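PDB 4EBR: ubiquitin-like-conjugating enzyme ATG10 from Saccharomyces cerevisiae, which acts as an E2-like enzyme of autophagy, catalysing the conjugation of the ubiquitin-like protein ATG12 to ATG5. Local coordinates for residues Q29-N34 against D38-R43; L67-S72 against I158-W163. All coordinates share one frame; numbering follows the deposited sequence.

Interaction 1 pairs the two arms of a beta hairpin at one side of an antiparallel sheet; interaction 2 packs the neighbouring strand of that sheet against the helix 152-164. The centres of the two contacts lie about 11 Å apart, and strands 40-44 and 63-72 join them directly: Leu42 N lies 2.7 Å from Leu67 O, and Leu40 O lies 2.8 Å from Leu69 N, both probable hydrogen bonds. Interaction 1 lies away from the catalytic cysteine and the mercury site. Interaction 2 is nearer to them, the side chain of Trp163 lying about 10 Å from that of Cys135, the glycyl thioester cysteine, and about 12 Å from a bound mercury ion.

Interaction 1 (Q29-N34 against D38-R43); sequences QDVHLN and DGLLLR
Asp30 and Arg43 face each other near the open end of an antiparallel beta hairpin, where Gln29 and Asp30 both oppose Arg43 in a classic beta bulge. Arg43 N gives Asp30 O a nearly straight hydrogen bond of 2.9 Å. Arg43 O takes Asp30 N in return and also, weakly, Gln29 N.

Followed outward, the Arg43 side chain passes slantwise across the Asp30 carboxylate. CB and CG lie against OD1, CG at 3.3 Å from it, and CD sits 3.6 Å from both OD1 and OD2 of Asp30. With CG anti to the carbonyl carbon (chi1 -65°), the chain is set beside Asp30 and runs extended to NE, which forms a salt bridge with Glu66 of strand 63-72. At the tip, NH1 closes a second salt bridge, 3.1 Å from Asp30 OD1; it arrives on the syn side but out of the carboxylate plane, the two flat groups being turned 65° apart. His32 brings NE2 to the guanidinium edge with its ring steeply inclined, while Leu41 CD2 lies over one guanidinium face. Arg43 therefore pairs with two acids, through NH1 and NE, and its charge is probably shared between them.

His32 and Leu41 exchange paired backbone bonds in mid-hairpin. The face carrying Val31, Leu33, Leu40 and Leu42, away from Asp30 and Arg43, is apolar: Val31 CG1 meets Leu42 CD2 at 3.8 Å, with Tyr17 of helix 6-18 packing on Val31, Leu33 and Leu40. Toward the turn, Asn34 N donates to Gly39 O in an almost straight bond of 2.8 Å.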
loop_
_atom_site.group_PDB
_atom_site.type_symbol
_atom_site.label_atom_id
_atom_site.label_comp_id
_atom_site.label_asym_id
_atom_site.label_seq_id
_atom_site.Cartn_x
_atom_site.Cartn_y
_atom_site.Cartn_z
ATOM N N GLN A 29 16.837 16.249 -12.990
ATOM C CA GLN A 29 16.564 17.668 -13.171
ATOM C C GLN A 29 16.610 18.415 -11.847
ATOM O O GLN A 29 17.358 19.380 -11.716
ATOM C CB GLN A 29 15.203 17.885 -13.832
ATOM C CG GLN A 29 15.255 18.081 -15.336
ATOM C CD GLN A 29 13.901 18.501 -15.901
ATOM O OE1 GLN A 29 12.917 18.619 -15.162
ATOM N NE2 GLN A 29 13.846 18.731 -17.214
ATOM N N ASP A 30 15.814 17.984 -10.868
ATOM C CA ASP A 30 15.797 18.663 -9.568
ATOM C C ASP A 30 15.441 17.791 -8.356
ATOM O O ASP A 30 14.774 16.765 -8.477
ATOM C CB ASP A 30 14.932 19.934 -9.610
ATOM C CG ASP A 30 13.479 19.647 -9.907
ATOM O OD1 ASP A 30 12.821 18.983 -9.070
ATOM O OD2 ASP A 30 12.981 20.102 -10.964
ATOM N N VAL A 31 15.901 18.233 -7.189
ATOM C CA VAL A 31 15.800 17.496 -5.934
ATOM C C VAL A 31 15.162 18.409 -4.897
ATOM O O VAL A 31 15.598 19.544 -4.725
ATOM C CB VAL A 31 17.210 17.143 -5.403
ATOM C CG1 VAL A 31 17.115 16.265 -4.181
ATOM C CG2 VAL A 31 18.053 16.469 -6.482
ATOM N N HIS A 32 14.144 17.938 -4.191
ATOM C CA HIS A 32 13.522 18.779 -3.175
ATOM C C HIS A 32 13.255 17.991 -1.932
ATOM O O HIS A 32 12.588 16.960 -1.992
ATOM C CB HIS A 32 12.182 19.303 -3.650
ATOM C CG HIS A 32 12.277 20.294 -4.755
ATOM N ND1 HIS A 32 12.207 21.652 -4.537
ATOM C CD2 HIS A 32 12.421 20.130 -6.089
ATOM C CE1 HIS A 32 12.306 22.285 -5.692
ATOM N NE2 HIS A 32 12.438 21.385 -6.650
ATOM N N LEU A 33 13.692 18.501 -0.786
ATOM C CA LEU A 33 13.380 17.861 0.486
ATOM C C LEU A 33 12.153 18.530 1.100
ATOM O O LEU A 33 12.115 19.750 1.259
ATOM C CB LEU A 33 14.568 17.955 1.443
ATOM C CG LEU A 33 14.901 16.690 2.238
ATOM C CD1 LEU A 33 14.827 15.460 1.347
ATOM C CD2 LEU A 33 16.273 16.808 2.884
ATOM N N ASN A 34 11.149 17.724 1.437
ATOM C CA ASN A 34 9.886 18.244 1.942
ATOM C C ASN A 34 10.129 19.036 3.215
ATOM O O ASN A 34 11.197 18.927 3.812
ATOM C CB ASN A 34 8.830 17.149 2.128
ATOM C CG ASN A 34 9.155 16.190 3.244
ATOM O OD1 ASN A 34 10.087 16.396 4.016
ATOM N ND2 ASN A 34 8.372 15.121 3.344
ATOM N N ASP A 38 11.275 14.861 5.778
ATOM C CA ASP A 38 10.701 13.514 5.745
ATOM C C ASP A 38 10.884 12.760 4.425
ATOM O O ASP A 38 11.144 11.557 4.410
ATOM C CB ASP A 38 9.214 13.565 6.109
ATOM C CG ASP A 38 8.937 13.027 7.499
ATOM O OD1 ASP A 38 9.891 12.572 8.163
ATOM O OD2 ASP A 38 7.764 13.059 7.927
ATOM N N GLY A 39 10.722 13.488 3.324
ATOM C CA GLY A 39 10.525 12.917 2.016
ATOM C C GLY A 39 11.227 13.738 0.958
ATOM O O GLY A 39 11.533 14.917 1.164
ATOM N N LEU A 40 11.481 13.107 -0.187
ATOM C CA LEU A 40 12.380 13.675 -1.182
ATOM C C LEU A 40 11.781 13.542 -2.564
ATOM O O LEU A 40 11.404 12.452 -2.984
ATOM C CB LEU A 40 13.730 12.953 -1.124
ATOM C CG LEU A 40 14.870 13.495 -1.970
ATOM C CD1 LEU A 40 15.096 14.943 -1.623
ATOM C CD2 LEU A 40 16.115 12.692 -1.714
ATOM N N LEU A 41 11.670 14.657 -3.266
ATOM C CA LEU A 41 11.112 14.622 -4.603
ATOM C C LEU A 41 12.226 14.681 -5.646
ATOM O O LEU A 41 13.075 15.581 -5.631
ATOM C CB LEU A 41 10.137 15.768 -4.822
ATOM C CG LEU A 41 9.654 15.770 -6.271
ATOM C CD1 LEU A 41 8.870 14.504 -6.579
ATOM C CD2 LEU A 41 8.825 17.012 -6.575
ATOM N N LEU A 42 12.223 13.709 -6.543
ATOM C CA LEU A 42 13.175 13.689 -7.629
ATOM C C LEU A 42 12.437 13.892 -8.934
ATOM O O LEU A 42 11.534 13.124 -9.284
ATOM C CB LEU A 42 13.942 12.362 -7.649
ATOM C CG LEU A 42 14.880 12.197 -6.452
ATOM C CD1 LEU A 42 15.751 10.959 -6.562
ATOM C CD2 LEU A 42 15.747 13.426 -6.312
ATOM N N ARG A 43 12.800 14.941 -9.656
ATOM C CA ARG A 43 12.298 15.092 -11.009
ATOM C C ARG A 43 13.411 14.679 -11.936
ATOM O O ARG A 43 14.556 15.085 -11.756
ATOM C CB ARG A 43 11.845 16.524 -11.288
ATOM C CG ARG A 43 10.654 16.947 -10.455
ATOM C CD ARG A 43 9.955 18.152 -11.045
ATOM N NE ARG A 43 8.735 18.483 -10.310
ATOM C CZ ARG A 43 8.690 19.276 -9.237
ATOM N NH1 ARG A 43 9.806 19.834 -8.749
ATOM N NH2 ARG A 43 7.522 19.514 -8.647
#

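Interaction 2 (L67-S72 against I158-W163)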
loop_
_atom_site.group_PDB
_atom_site.type_symbol
_atom_site.label_atom_id
_atom_site.label_comp_id
_atom_site.label_asym_id
_atom_site.label_seq_id
_atom_site.Cartn_x
_atom_site.Cartn_y
_atom_site.Cartn_z
ATOM N N LEU A 67 9.814 10.945 -8.867
ATOM C CA LEU A 67 9.921 9.977 -7.781
ATOM C C LEU A 67 9.765 10.671 -6.452
ATOM O O LEU A 67 10.505 11.617 -6.161
ATOM C CB LEU A 67 11.284 9.304 -7.785
ATOM C CG LEU A 67 11.773 8.649 -9.068
ATOM C CD1 LEU A 67 13.079 7.940 -8.748
ATOM C CD2 LEU A 67 10.749 7.680 -9.612
ATOM N N TYR A 68 8.817 10.212 -5.639
ATOM C CA TYR A 68 8.717 10.733 -4.287
ATOM C C TYR A 68 9.142 9.646 -3.297
ATOM O O TYR A 68 8.500 8.598 -3.199
ATOM C CB TYR A 68 7.299 11.220 -4.013
ATOM C CG TYR A 68 7.150 12.112 -2.796
ATOM C CD1 TYR A 68 8.209 12.872 -2.320
ATOM C CD2 TYR A 68 5.948 12.196 -2.127
ATOM C CE1 TYR A 68 8.063 13.689 -1.202
ATOM C CE2 TYR A 68 5.793 13.010 -1.018
ATOM C CZ TYR A 68 6.849 13.749 -0.561
ATOM O OH TYR A 68 6.671 14.552 0.541
ATOM N N LEU A 69 10.242 9.887 -2.588
ATOM C CA LEU A 69 10.753 8.940 -1.595
ATOM C C LEU A 69 10.168 9.318 -0.258
ATOM O O LEU A 69 10.422 10.406 0.250
ATOM C CB LEU A 69 12.274 9.022 -1.494
ATOM C CG LEU A 69 13.109 8.467 -2.644
ATOM C CD1 LEU A 69 13.003 9.324 -3.888
ATOM C CD2 LEU A 69 14.553 8.352 -2.203
ATOM N N THR A 70 9.365 8.441 0.312
ATOM C CA THR A 70 8.718 8.753 1.569
ATOM C C THR A 70 8.854 7.593 2.526
ATOM O O THR A 70 9.367 6.526 2.183
ATOM C CB THR A 70 7.221 8.989 1.377
ATOM O OG1 THR A 70 6.610 7.766 0.968
ATOM C CG2 THR A 70 6.983 10.005 0.294
ATOM N N TYR A 71 8.345 7.796 3.729
ATOM C CA TYR A 71 8.417 6.783 4.745
ATOM C C TYR A 71 7.008 6.324 5.079
ATOM O O TYR A 71 6.110 7.137 5.256
ATOM C CB TYR A 71 9.129 7.348 5.974
ATOM C CG TYR A 71 9.237 6.374 7.123
ATOM C CD1 TYR A 71 10.218 5.390 7.131
ATOM C CD2 TYR A 71 8.359 6.439 8.203
ATOM C CE1 TYR A 71 10.325 4.479 8.183
ATOM C CE2 TYR A 71 8.460 5.544 9.272
ATOM C CZ TYR A 71 9.443 4.560 9.257
ATOM O OH TYR A 71 9.545 3.662 10.303
ATOM N N SER A 72 6.788 5.024 5.153
ATOM C CA SER A 72 5.489 4.550 5.633
ATOM C C SER A 72 5.501 4.315 7.139
ATOM O O SER A 72 6.247 3.466 7.642
ATOM C CB SER A 72 5.117 3.250 4.947
ATOM O OG SER A 72 3.978 2.703 5.565
ATOM N N ILE A 158 18.697 -0.500 -4.969
ATOM C CA ILE A 158 17.801 -1.557 -5.394
ATOM C C ILE A 158 16.514 -0.990 -5.977
ATOM O O ILE A 158 16.021 -1.469 -6.999
ATOM C CB ILE A 158 17.451 -2.470 -4.201
ATOM C CG1 ILE A 158 18.651 -3.324 -3.806
ATOM C CG2 ILE A 158 16.235 -3.341 -4.494
ATOM C CD1 ILE A 158 18.682 -3.600 -2.313
ATOM N N PHE A 159 15.971 0.023 -5.311
ATOM C CA PHE A 159 14.708 0.616 -5.714
ATOM C C PHE A 159 14.752 1.698 -6.775
ATOM O O PHE A 159 13.752 1.957 -7.445
ATOM C CB PHE A 159 13.967 1.131 -4.486
ATOM C CG PHE A 159 13.258 0.051 -3.744
ATOM C CD1 PHE A 159 11.883 -0.010 -3.744
ATOM C CD2 PHE A 159 13.973 -0.936 -3.086
ATOM C CE1 PHE A 159 11.233 -1.010 -3.075
ATOM C CE2 PHE A 159 13.327 -1.943 -2.422
ATOM C CZ PHE A 159 11.954 -1.981 -2.414
ATOM N N ILE A 160 15.897 2.335 -6.950
ATOM C CA ILE A 160 15.951 3.437 -7.899
ATOM C C ILE A 160 16.957 3.208 -9.027
ATOM O O ILE A 160 16.580 3.149 -10.208
ATOM C CB ILE A 160 16.210 4.772 -7.189
ATOM C CG1 ILE A 160 15.050 5.073 -6.244
ATOM C CG2 ILE A 160 16.338 5.891 -8.196
ATOM C CD1 ILE A 160 15.259 6.333 -5.420
ATOM N N PHE A 161 18.233 3.085 -8.667
ATOM C CA PHE A 161 19.281 2.997 -9.668
ATOM C C PHE A 161 19.194 1.741 -10.526
ATOM O O PHE A 161 19.724 1.693 -11.615
ATOM C CB PHE A 161 20.650 3.100 -9.016
ATOM C CG PHE A 161 20.893 4.406 -8.311
ATOM C CD1 PHE A 161 20.302 5.570 -8.751
ATOM C CD2 PHE A 161 21.734 4.469 -7.203
ATOM C CE1 PHE A 161 20.548 6.771 -8.105
ATOM C CE2 PHE A 161 21.983 5.666 -6.558
ATOM C CZ PHE A 161 21.389 6.814 -7.002
ATOM N N SER A 162 18.518 0.721 -10.037
ATOM C CA SER A 162 18.425 -0.532 -10.769
ATOM C C SER A 162 17.667 -0.364 -12.079
ATOM O O SER A 162 18.092 -0.897 -13.099
ATOM C CB SER A 162 17.735 -1.580 -9.915
ATOM O OG SER A 162 16.487 -1.081 -9.446
ATOM N N TRP A 163 16.532 0.326 -12.061
ATOM C CA TRP A 163 15.794 0.552 -13.313
ATOM C C TRP A 163 16.076 1.864 -14.062
ATOM O O TRP A 163 15.737 1.998 -15.233
ATOM C CB TRP A 163 14.292 0.361 -13.109
ATOM C CG TRP A 163 13.703 1.271 -12.091
ATOM C CD1 TRP A 163 13.847 1.192 -10.734
ATOM C CD2 TRP A 163 12.846 2.390 -12.337
ATOM N NE1 TRP A 163 13.137 2.197 -10.121
ATOM C CE2 TRP A 163 12.509 2.943 -11.084
ATOM C CE3 TRP A 163 12.324 2.975 -13.496
ATOM C CZ2 TRP A 163 11.685 4.063 -10.958
ATOM C CZ3 TRP A 163 11.502 4.085 -13.370
ATOM C CH2 TRP A 163 11.193 4.618 -12.111
#
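Leu67 and Leu69 meet Ile160 and Trp163 in a buried helix-on-sheet contact of the E2-like core, the segment 158-163 of helix 152-164 running nearly antiparallel to 67-72 of strand 63-72. The axes of the two segments come no closer than 11.5 Å, so side chains alone bridge the gap. The helix widens into a pi-type turn at 158-161.

Leu67 and Ile160 pass alongside one another, pointing opposite ways, with Leu67 CD1 touching Ile160 CG2 at 3.9 Å. With CG1 anti to the carbonyl carbon (chi1 -63°), Ile160 spreads its branches: CG2 is left to Leu67, while CD1 reaches Leu69 tip to tip, 3.9 Å from its CD2. The other methyl of Leu67, CD2, comes to the edge of the Trp163 indole, 4.0 Å from CZ2 and near the ring plane.

Phe132 and Leu82 also touch Trp163. An alanine in place of Trp163 would probably open a gap beside Leu67 CD2 and leave the Phe159 carbonyl without its indole donor. That ring is held from within its own helix: Trp163 NE1 donates to Phe159 O at 2.8 Å, the oxygen lying in the indole plane although the donor is tilted from the carbonyl plane.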